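Local coordinates for taurocyamine kinase (PDB 4WOE), which catalyses the reversible, magnesium-dependent transfer of phosphate from ATP to taurocyamine, giving N-phosphotaurocyamine and ADP, at residues H20-K25 with G58-R63; P62-L67 with F131-T136; F494-I499 with G626-C631. The protein carries 4 engineered substitutions. All coordinates share one frame; numbering follows the deposited sequence.

Interaction 1: residues H20-K25 with G58-R63. With 3S5 (Taurocyamine), chain E.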
loop_
_atom_site.group_PDB
_atom_site.type_symbol
_atom_site.label_atom_id
_atom_site.label_comp_id
_atom_site.label_asym_id
_atom_site.label_seq_id
_atom_site.Cartn_x
_atom_site.Cartn_y
_atom_site.Cartn_z
ATOM N N HIS A 20 -9.206 8.891 -12.916
ATOM C CA HIS A 20 -7.762 8.699 -12.999
ATOM C C HIS A 20 -7.378 7.519 -13.899
ATOM O O HIS A 20 -6.333 6.906 -13.722
ATOM C CB HIS A 20 -7.192 8.529 -11.600
ATOM C CG HIS A 20 -7.464 9.702 -10.717
ATOM N ND1 HIS A 20 -6.745 10.877 -10.802
ATOM C CD2 HIS A 20 -8.406 9.905 -9.766
ATOM C CE1 HIS A 20 -7.220 11.744 -9.925
ATOM N NE2 HIS A 20 -8.231 11.179 -9.285
ATOM N N SER A 21 -8.221 7.254 -14.890
ATOM C CA SER A 21 -8.064 6.110 -15.780
ATOM C C SER A 21 -6.846 6.192 -16.700
ATOM O O SER A 21 -6.373 7.277 -17.033
ATOM C CB SER A 21 -9.324 5.950 -16.635
ATOM O OG SER A 21 -9.608 7.156 -17.333
ATOM N N LEU A 22 -6.356 5.026 -17.117
ATOM C CA LEU A 22 -5.385 4.954 -18.201
ATOM C C LEU A 22 -5.984 5.486 -19.515
ATOM O O LEU A 22 -5.260 5.918 -20.406
ATOM C CB LEU A 22 -4.879 3.527 -18.374
ATOM C CG LEU A 22 -3.949 3.030 -17.257
ATOM C CD1 LEU A 22 -3.392 1.632 -17.561
ATOM C CD2 LEU A 22 -2.797 3.998 -17.022
ATOM N N THR A 23 -7.300 5.460 -19.634
ATOM C CA THR A 23 -7.953 6.024 -20.801
ATOM C C THR A 23 -7.705 7.517 -20.834
ATOM O O THR A 23 -7.274 8.065 -21.854
ATOM C CB THR A 23 -9.476 5.768 -20.805
ATOM O OG1 THR A 23 -9.732 4.371 -20.990
ATOM C CG2 THR A 23 -10.155 6.549 -21.925
ATOM N N LYS A 24 -7.991 8.172 -19.711
ATOM C CA LYS A 24 -7.758 9.604 -19.581
ATOM C C LYS A 24 -6.307 9.928 -19.887
ATOM O O LYS A 24 -5.992 10.928 -20.539
ATOM C CB LYS A 24 -8.115 10.072 -18.179
ATOM C CG LYS A 24 -7.927 11.552 -17.932
ATOM C CD LYS A 24 -8.458 11.900 -16.546
ATOM C CE LYS A 24 -8.203 13.346 -16.177
ATOM N NZ LYS A 24 -9.014 13.756 -14.990
ATOM N N LYS A 25 -5.422 9.057 -19.420
ATOM C CA LYS A 25 -3.991 9.288 -19.573
ATOM C C LYS A 25 -3.548 9.285 -21.040
ATOM O O LYS A 25 -2.692 10.082 -21.428
ATOM C CB LYS A 25 -3.209 8.248 -18.773
ATOM C CG LYS A 25 -1.694 8.487 -18.710
ATOM C CD LYS A 25 -1.041 7.508 -17.741
ATOM C CE LYS A 25 0.474 7.647 -17.739
ATOM N NZ LYS A 25 1.111 6.789 -16.685
ATOM N N GLY A 58 -14.395 5.668 -11.872
ATOM C CA GLY A 58 -13.639 4.668 -11.147
ATOM C C GLY A 58 -13.002 3.597 -12.006
ATOM O O GLY A 58 -12.053 2.955 -11.572
ATOM N N ALA A 59 -13.502 3.393 -13.220
ATOM C CA ALA A 59 -12.950 2.337 -14.074
ATOM C C ALA A 59 -11.568 2.742 -14.577
ATOM O O ALA A 59 -11.375 3.888 -14.973
ATOM C CB ALA A 59 -13.887 2.045 -15.247
ATOM N N LEU A 60 -10.618 1.806 -14.576
ATOM C CA LEU A 60 -9.231 2.114 -14.922
ATOM C C LEU A 60 -8.976 2.010 -16.422
ATOM O O LEU A 60 -8.144 2.746 -16.987
ATOM C CB LEU A 60 -8.266 1.184 -14.173
ATOM C CG LEU A 60 -6.761 1.439 -14.347
ATOM C CD1 LEU A 60 -6.352 2.768 -13.755
ATOM C CD2 LEU A 60 -5.945 0.338 -13.714
ATOM N N LEU A 61 -9.687 1.090 -17.061
ATOM C CA LEU A 61 -9.440 0.749 -18.464
ATOM C C LEU A 61 -10.619 1.061 -19.388
ATOM O O LEU A 61 -11.755 1.205 -18.922
ATOM C CB LEU A 61 -9.088 -0.742 -18.573
ATOM C CG LEU A 61 -7.842 -1.115 -17.770
ATOM C CD1 LEU A 61 -7.687 -2.621 -17.650
ATOM C CD2 LEU A 61 -6.614 -0.500 -18.416
ATOM N N PRO A 62 -10.347 1.155 -20.706
ATOM C CA PRO A 62 -11.401 1.162 -21.723
ATOM C C PRO A 62 -11.898 -0.239 -21.980
ATOM O O PRO A 62 -11.397 -1.189 -21.370
ATOM C CB PRO A 62 -10.682 1.677 -22.961
ATOM C CG PRO A 62 -9.293 1.080 -22.797
ATOM C CD PRO A 62 -9.010 1.251 -21.328
ATOM N N ARG A 63 -12.851 -0.367 -22.900
ATOM C CA ARG A 63 -13.185 -1.661 -23.451
ATOM C C ARG A 63 -12.936 -1.634 -24.968
ATOM O O ARG A 63 -12.314 -0.706 -25.489
ATOM C CB ARG A 63 -14.631 -2.031 -23.104
ATOM C CG ARG A 63 -14.906 -2.093 -21.577
ATOM C CD ARG A 63 -14.000 -3.124 -20.890
ATOM N NE ARG A 63 -14.346 -3.361 -19.486
ATOM C CZ ARG A 63 -13.777 -2.752 -18.446
ATOM N NH1 ARG A 63 -12.830 -1.851 -18.643
ATOM N NH2 ARG A 63 -14.149 -3.046 -17.205
HETATM N N01 3S5 E . -12.010 -7.135 -16.376
HETATM C C02 3S5 E . -12.274 -6.051 -15.697
HETATM N N03 3S5 E . -13.501 -5.619 -15.625
HETATM N N04 3S5 E . -11.271 -5.370 -15.062
HETATM C C05 3S5 E . -11.612 -4.181 -14.326
HETATM C C06 3S5 E . -11.053 -2.960 -15.054
HETATM S S07 3S5 E . -11.973 -1.503 -14.706
HETATM O O08 3S5 E . -13.453 -1.811 -14.567
HETATM O O09 3S5 E . -11.468 -0.803 -13.444
HETATM O O10 3S5 E . -11.735 -0.585 -15.878
#
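Leu-22 and Leu-60 meet first through their backbones: Leu-22 N donates to Leu-60 O over 2.9 Å. The donor lies in the carbonyl plane, although the N-H is bent to 137°. This is the hydrogen bond that joins the two segments, and it uses an amide of the first helical turn, where an N-H has no partner within the helix. One residue earlier, Ser-21 takes the N-cap position of helix 22-26. Its OG, which also bonds to Asn-19, accepts from Lys-24 N, while its CB rests on the carbonyl oxygens of Ala-59 and Leu-60.

Among the apolar groups, Leu-22 and Leu-61 lie alongside each other with their ends on the same side, Leu-22 CD1 4.0 Å from Leu-61 CD2; Leu-60 CD1 reaches the backbone of the 20-25 segment. Thr-23 and Pro-62 pass in antiparallel sense, bringing Thr-23 OG1 to 3.2 Å from Pro-62 CD. That hydroxyl has its polar partner in Asn-53.

Both segments belong to the small N-terminal domain of the phosphagen kinase fold, and 58-63 lies in the loop that, as in other phosphagen kinases, probably reads the substrate; here it holds the taurocyamine sulfonate. Leu-61 N donates to O10 at 2.9 Å, and Leu-60 N donates nearly straight to O09 (3.0 Å) and only weakly to O10.

Arg-63 adds two more bonds. Its chain bends at chi2 (-59°), and the guanidinium at its end puts NH1 3.2 Å from O10 and NH2 3.0 Å from O08, with the sulfur in the guanidinium plane. NH1 also donates to Pro-62 O, approaching from above that carbonyl's plane, which would limit rotation of the group. Ser-270 supplies a further bond to the ligand, and Leu-61 packs close to Cys-268, the predicted active-site cysteine.

Interaction 2: residues P62-L67 with F131-T136; sequences PRSCDL and FGFGPT. With 3S5 (Taurocyamine), chain E.
Phe-133, whose CB points toward 62-67, has CG anti to its carbonyl carbon (chi1 -59°), which lays the ring along that backbone, while Thr-136 sets OG1 between its backbone N and carbonyl carbon (chi1 51°), facing Cys-65 O. The hydroxyl donates to that oxygen at 2.8 Å, tilted out of the carbonyl plane; Phe-133 N adds a weak bond to the same acceptor. The side chains of Thr-136 and Asp-66 lie roughly perpendicular, OG1 3.6 Å from Asp-66 CB; the Asp-66 carboxylate bonds Thr-40 and caps Asn-68 N.

Ser-64 O sits at the edge of the Phe-133 ring, 3.2 Å from CD2, and Ser-64 OG, which is bonded to Phe-267 O, comes equally near CE2. A water stands 3.1 Å above the ring centre; it accepts from Leu-67 N and donates to Phe-131 O, bridging the segments. Cys-65 CB packs on Pro-135 CB at 4.1 Å.

The contact joins the small N-terminal domain to the catalytic domain, close to where Arg-63 holds the substrate. His-224 and Phe-267 both meet the Phe-133 ring edge-to-face. Gln-48 of helix 46-55 touches Cys-65, Pro-135 and Thr-136, and helix 139-154 packs against Phe-131.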
loop_
_atom_site.group_PDB
_atom_site.type_symbol
_atom_site.label_atom_id
_atom_site.label_comp_id
_atom_site.label_asym_id
_atom_site.label_seq_id
_atom_site.Cartn_x
_atom_site.Cartn_y
_atom_site.Cartn_z
ATOM N N PRO A 62 -10.347 1.155 -20.706
ATOM C CA PRO A 62 -11.401 1.162 -21.723
ATOM C C PRO A 62 -11.898 -0.239 -21.980
ATOM O O PRO A 62 -11.397 -1.189 -21.370
ATOM C CB PRO A 62 -10.682 1.677 -22.961
ATOM C CG PRO A 62 -9.293 1.080 -22.797
ATOM C CD PRO A 62 -9.010 1.251 -21.328
ATOM N N ARG A 63 -12.851 -0.367 -22.900
ATOM C CA ARG A 63 -13.185 -1.661 -23.451
ATOM C C ARG A 63 -12.936 -1.634 -24.968
ATOM O O ARG A 63 -12.314 -0.706 -25.489
ATOM C CB ARG A 63 -14.631 -2.031 -23.104
ATOM C CG ARG A 63 -14.906 -2.093 -21.577
ATOM C CD ARG A 63 -14.000 -3.124 -20.890
ATOM N NE ARG A 63 -14.346 -3.361 -19.486
ATOM C CZ ARG A 63 -13.777 -2.752 -18.446
ATOM N NH1 ARG A 63 -12.830 -1.851 -18.643
ATOM N NH2 ARG A 63 -14.149 -3.046 -17.205
ATOM N N SER A 64 -13.396 -2.657 -25.677
ATOM C CA SER A 64 -13.156 -2.713 -27.105
ATOM C C SER A 64 -14.472 -2.884 -27.856
ATOM O O SER A 64 -15.301 -3.723 -27.485
ATOM C CB SER A 64 -12.183 -3.850 -27.439
ATOM O OG SER A 64 -12.459 -5.006 -26.677
ATOM N N CYS A 65 -14.666 -2.100 -28.911
ATOM C CA CYS A 65 -15.913 -2.195 -29.678
ATOM C C CYS A 65 -16.041 -3.558 -30.345
ATOM O O CYS A 65 -17.151 -4.059 -30.553
ATOM C CB CYS A 65 -16.001 -1.082 -30.722
ATOM S SG CYS A 65 -14.594 -0.994 -31.848
ATOM N N ASP A 66 -14.891 -4.158 -30.643
ATOM C CA ASP A 66 -14.801 -5.521 -31.185
ATOM C C ASP A 66 -13.317 -5.947 -31.179
ATOM O O ASP A 66 -12.439 -5.138 -30.859
ATOM C CB ASP A 66 -15.400 -5.590 -32.597
ATOM C CG ASP A 66 -14.672 -4.689 -33.575
ATOM O OD1 ASP A 66 -13.597 -5.104 -34.074
ATOM O OD2 ASP A 66 -15.162 -3.564 -33.826
ATOM N N LEU A 67 -13.043 -7.201 -31.536
ATOM C CA LEU A 67 -11.678 -7.749 -31.501
ATOM C C LEU A 67 -10.645 -6.970 -32.343
ATOM O O LEU A 67 -9.445 -7.011 -32.047
ATOM C CB LEU A 67 -11.686 -9.217 -31.949
ATOM C CG LEU A 67 -12.089 -9.539 -33.401
ATOM C CD1 LEU A 67 -10.873 -9.622 -34.302
ATOM C CD2 LEU A 67 -12.857 -10.840 -33.477
ATOM N N PHE A 131 -17.059 -12.178 -35.083
ATOM C CA PHE A 131 -18.144 -11.554 -34.319
ATOM C C PHE A 131 -17.657 -10.394 -33.473
ATOM O O PHE A 131 -16.551 -10.430 -32.919
ATOM C CB PHE A 131 -18.816 -12.564 -33.391
ATOM C CG PHE A 131 -19.515 -13.686 -34.095
ATOM C CD1 PHE A 131 -20.839 -13.560 -34.485
ATOM C CD2 PHE A 131 -18.869 -14.888 -34.308
ATOM C CE1 PHE A 131 -21.501 -14.614 -35.111
ATOM C CE2 PHE A 131 -19.519 -15.940 -34.931
ATOM C CZ PHE A 131 -20.841 -15.803 -35.334
ATOM N N GLY A 132 -18.493 -9.375 -33.345
ATOM C CA GLY A 132 -18.143 -8.215 -32.557
ATOM C C GLY A 132 -18.454 -8.427 -31.089
ATOM O O GLY A 132 -18.877 -9.525 -30.681
ATOM N N PHE A 133 -18.205 -7.384 -30.299
ATOM C CA PHE A 133 -18.623 -7.339 -28.907
ATOM C C PHE A 133 -19.876 -6.487 -28.854
ATOM O O PHE A 133 -20.378 -6.069 -29.903
ATOM C CB PHE A 133 -17.541 -6.750 -28.010
ATOM C CG PHE A 133 -16.250 -7.498 -28.042
ATOM C CD1 PHE A 133 -16.234 -8.884 -28.044
ATOM C CD2 PHE A 133 -15.041 -6.815 -28.062
ATOM C CE1 PHE A 133 -15.029 -9.580 -28.066
ATOM C CE2 PHE A 133 -13.838 -7.499 -28.097
ATOM C CZ PHE A 133 -13.831 -8.883 -28.090
ATOM N N GLY A 134 -20.356 -6.217 -27.643
ATOM C CA GLY A 134 -21.566 -5.443 -27.409
ATOM C C GLY A 134 -21.849 -4.228 -28.287
ATOM O O GLY A 134 -22.915 -4.142 -28.887
ATOM N N PRO A 135 -20.900 -3.282 -28.370
ATOM C CA PRO A 135 -21.125 -2.125 -29.244
ATOM C C PRO A 135 -21.398 -2.460 -30.712
ATOM O O PRO A 135 -21.993 -1.630 -31.384
ATOM C CB PRO A 135 -19.809 -1.328 -29.119
ATOM C CG PRO A 135 -19.287 -1.681 -27.751
ATOM C CD PRO A 135 -19.675 -3.135 -27.560
ATOM N N THR A 136 -20.983 -3.623 -31.213
ATOM C CA THR A 136 -21.083 -3.839 -32.654
ATOM C C THR A 136 -21.854 -5.068 -33.059
ATOM O O THR A 136 -22.006 -5.326 -34.240
ATOM C CB THR A 136 -19.703 -3.937 -33.315
ATOM O OG1 THR A 136 -18.892 -4.884 -32.608
ATOM C CG2 THR A 136 -19.019 -2.570 -33.348
HETATM N N01 3S5 E . -12.010 -7.135 -16.376
HETATM C C02 3S5 E . -12.274 -6.051 -15.697
HETATM N N03 3S5 E . -13.501 -5.619 -15.625
HETATM N N04 3S5 E . -11.271 -5.370 -15.062
HETATM C C05 3S5 E . -11.612 -4.181 -14.326
HETATM C C06 3S5 E . -11.053 -2.960 -15.054
HETATM S S07 3S5 E . -11.973 -1.503 -14.706
HETATM O O08 3S5 E . -13.453 -1.811 -14.567
HETATM O O09 3S5 E . -11.468 -0.803 -13.444
HETATM O O10 3S5 E . -11.735 -0.585 -15.878
HETATM O O HOH W 1 -15.239 -8.951 -31.151
#

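Interaction 3: residues F494-I499 with G626-C631; sequences FLFPTI and GYITCC. With 3S5 (Taurocyamine), chain F.
Phe-496 reaches across to Ile-628, Thr-629 and Cys-630 with the CD2, CE2 and CZ atoms of its ring. From CB, which points toward the 626-631 segment, the side chain leaves with CG anti to its own carbonyl carbon (chi1 -65°), and this sends the ring along the opposing backbone. CD2 comes first, 3.8 Å from Cys-630 CA. One atom further out, CE2 lies 3.6 Å from Thr-629 O, an oblique approach to the ring; that oxygen has a hydrogen-bond partner in Tyr-433. At the tip, CZ meets Ile-628 CG2 at 4.2 Å. This methyl sits at the ring edge, near its plane, and the two side chains are set nearly perpendicular. The aromatic ring thus spans three consecutive residues.

A second point of contact lies beside Cys-630. Its SG stands anti to the backbone N (chi1 -179°) and touches Thr-498 CG2 at 3.6 Å. The threonine's other branch, OG1, is occupied by a hydrogen bond with Thr-427 O.

This is buried packing directly behind the predicted active-site cysteine, Cys-631, whose CB points away from the 494-499 segment. Taurocyamine N01 donates to Cys-631 SG at 3.4 Å, so the substrate's guanidino group lies against the residue following the packed Cys-630. Glu-585 and Glu-674 also hydrogen-bond the ligand.

Backbone bonds join Phe-496 to Gly-428 and Cys-630 to Thr-427, so both segments lean on the same loop. The 494-499 segment leads from strand 480-489 toward helix 502-517, while 626-631 runs out of the short strand 626-627 in the direction of strand 639-646.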
loop_
_atom_site.group_PDB
_atom_site.type_symbol
_atom_site.label_atom_id
_atom_site.label_comp_id
_atom_site.label_asym_id
_atom_site.label_seq_id
_atom_site.Cartn_x
_atom_site.Cartn_y
_atom_site.Cartn_z
ATOM N N PHE A 494 0.536 3.347 28.309
ATOM C CA PHE A 494 0.029 3.163 26.948
ATOM C C PHE A 494 1.078 2.518 26.060
ATOM O O PHE A 494 2.238 2.940 26.067
ATOM C CB PHE A 494 -0.390 4.509 26.314
ATOM C CG PHE A 494 -1.635 5.131 26.916
ATOM C CD1 PHE A 494 -2.888 4.853 26.402
ATOM C CD2 PHE A 494 -1.543 6.023 27.966
ATOM C CE1 PHE A 494 -4.038 5.437 26.946
ATOM C CE2 PHE A 494 -2.687 6.618 28.511
ATOM C CZ PHE A 494 -3.933 6.324 28.000
ATOM N N LEU A 495 0.664 1.522 25.278
ATOM C CA LEU A 495 1.473 1.026 24.169
ATOM C C LEU A 495 1.759 2.155 23.181
ATOM O O LEU A 495 1.009 3.119 23.100
ATOM C CB LEU A 495 0.770 -0.136 23.451
ATOM C CG LEU A 495 0.564 -1.453 24.209
ATOM C CD1 LEU A 495 -0.250 -2.464 23.376
ATOM C CD2 LEU A 495 1.905 -2.047 24.626
ATOM N N PHE A 496 2.840 2.021 22.422
ATOM C CA PHE A 496 3.233 3.008 21.428
ATOM C C PHE A 496 2.405 2.907 20.130
ATOM O O PHE A 496 1.759 1.890 19.889
ATOM C CB PHE A 496 4.728 2.848 21.129
ATOM C CG PHE A 496 5.616 3.153 22.307
ATOM C CD1 PHE A 496 5.130 3.889 23.386
ATOM C CD2 PHE A 496 6.936 2.704 22.335
ATOM C CE1 PHE A 496 5.950 4.170 24.484
ATOM C CE2 PHE A 496 7.762 2.990 23.417
ATOM C CZ PHE A 496 7.273 3.720 24.494
ATOM N N PRO A 497 2.429 3.960 19.286
ATOM C CA PRO A 497 1.582 3.985 18.087
ATOM C C PRO A 497 1.820 2.841 17.124
ATOM O O PRO A 497 0.994 2.638 16.231
ATOM C CB PRO A 497 1.962 5.309 17.417
ATOM C CG PRO A 497 2.381 6.181 18.529
ATOM C CD PRO A 497 3.122 5.250 19.476
ATOM N N THR A 498 2.930 2.126 17.296
ATOM C CA THR A 498 3.256 0.975 16.461
ATOM C C THR A 498 2.222 -0.141 16.608
ATOM O O THR A 498 1.627 -0.588 15.619
ATOM C CB THR A 498 4.651 0.416 16.812
ATOM O OG1 THR A 498 4.775 0.351 18.237
ATOM C CG2 THR A 498 5.752 1.296 16.245
ATOM N N ILE A 499 1.984 -0.574 17.848
ATOM C CA ILE A 499 1.179 -1.767 18.071
ATOM C C ILE A 499 -0.046 -1.556 18.954
ATOM O O ILE A 499 -0.844 -2.482 19.135
ATOM C CB ILE A 499 2.034 -2.893 18.682
ATOM C CG1 ILE A 499 2.445 -2.538 20.124
ATOM C CG2 ILE A 499 3.236 -3.154 17.791
ATOM C CD1 ILE A 499 2.996 -3.710 20.918
ATOM N N GLY A 626 16.544 8.453 29.859
ATOM C CA GLY A 626 15.751 9.678 29.856
ATOM C C GLY A 626 14.310 9.447 29.397
ATOM O O GLY A 626 13.668 8.435 29.772
ATOM N N TYR A 627 13.796 10.387 28.599
ATOM C CA TYR A 627 12.426 10.284 28.093
ATOM C C TYR A 627 12.382 9.199 27.019
ATOM O O TYR A 627 13.134 9.226 26.039
ATOM C CB TYR A 627 11.908 11.635 27.559
ATOM C CG TYR A 627 11.620 12.647 28.669
ATOM C CD1 TYR A 627 10.557 12.458 29.551
ATOM C CD2 TYR A 627 12.430 13.773 28.852
ATOM C CE1 TYR A 627 10.296 13.356 30.572
ATOM C CE2 TYR A 627 12.175 14.689 29.889
ATOM C CZ TYR A 627 11.107 14.472 30.742
ATOM O OH TYR A 627 10.838 15.364 31.770
ATOM N N ILE A 628 11.512 8.223 27.240
ATOM C CA ILE A 628 11.432 7.056 26.381
ATOM C C ILE A 628 10.483 7.280 25.203
ATOM O O ILE A 628 9.398 7.842 25.357
ATOM C CB ILE A 628 10.975 5.842 27.170
ATOM C CG1 ILE A 628 11.887 5.653 28.388
ATOM C CG2 ILE A 628 10.938 4.594 26.271
ATOM C CD1 ILE A 628 11.262 4.773 29.446
ATOM N N THR A 629 10.914 6.827 24.027
ATOM C CA THR A 629 10.183 7.026 22.794
ATOM C C THR A 629 10.118 5.736 21.955
ATOM O O THR A 629 10.754 4.728 22.277
ATOM C CB THR A 629 10.835 8.130 21.977
ATOM O OG1 THR A 629 12.219 7.807 21.829
ATOM C CG2 THR A 629 10.709 9.474 22.713
ATOM N N CYS A 630 9.356 5.796 20.871
ATOM C CA CYS A 630 9.191 4.673 19.953
ATOM C C CYS A 630 10.530 4.190 19.386
ATOM O O CYS A 630 10.920 3.026 19.573
ATOM C CB CYS A 630 8.252 5.068 18.811
ATOM S SG CYS A 630 7.965 3.730 17.639
ATOM N N CYS A 631 11.209 5.096 18.688
ATOM C CA CYS A 631 12.527 4.850 18.125
ATOM C C CYS A 631 13.625 5.177 19.146
ATOM O O CYS A 631 13.554 6.212 19.816
ATOM C CB CYS A 631 12.720 5.692 16.863
ATOM S SG CYS A 631 14.290 5.427 16.007
HETATM N N01 3S5 F . 12.427 7.547 14.178
HETATM C C02 3S5 F . 12.411 8.040 12.981
HETATM N N03 3S5 F . 11.369 8.710 12.569
HETATM N N04 3S5 F . 13.481 7.865 12.144
HETATM C C05 3S5 F . 14.685 7.142 12.495
HETATM C C06 3S5 F . 15.551 6.946 11.231
HETATM S S07 3S5 F . 14.970 5.620 10.213
HETATM O O08 3S5 F . 14.781 4.394 11.090
HETATM O O09 3S5 F . 13.638 5.969 9.584
HETATM O O10 3S5 F . 15.947 5.305 9.100
#

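Overall arrangement
From the N terminus, interaction 1 closes first, bringing the loop before helix 69-72 back to the start of helix 22-26 within the small N-terminal domain. Interaction 2 opens where it ends: they share Pro-62 and Arg-63, their centres are about 17 Å apart, and both touch the same taurocyamine. The loop closed by interaction 2 runs on through strand 117-126, tying the small domain to the catalytic one. Interaction 3 follows in series, closing a long loop within the second repeat's catalytic domain beside another taurocyamine. None of the loops nests or crosses. Interaction 3 is centred about 43 Å from interaction 1 and 57 Å from interaction 2, across the chain's centre.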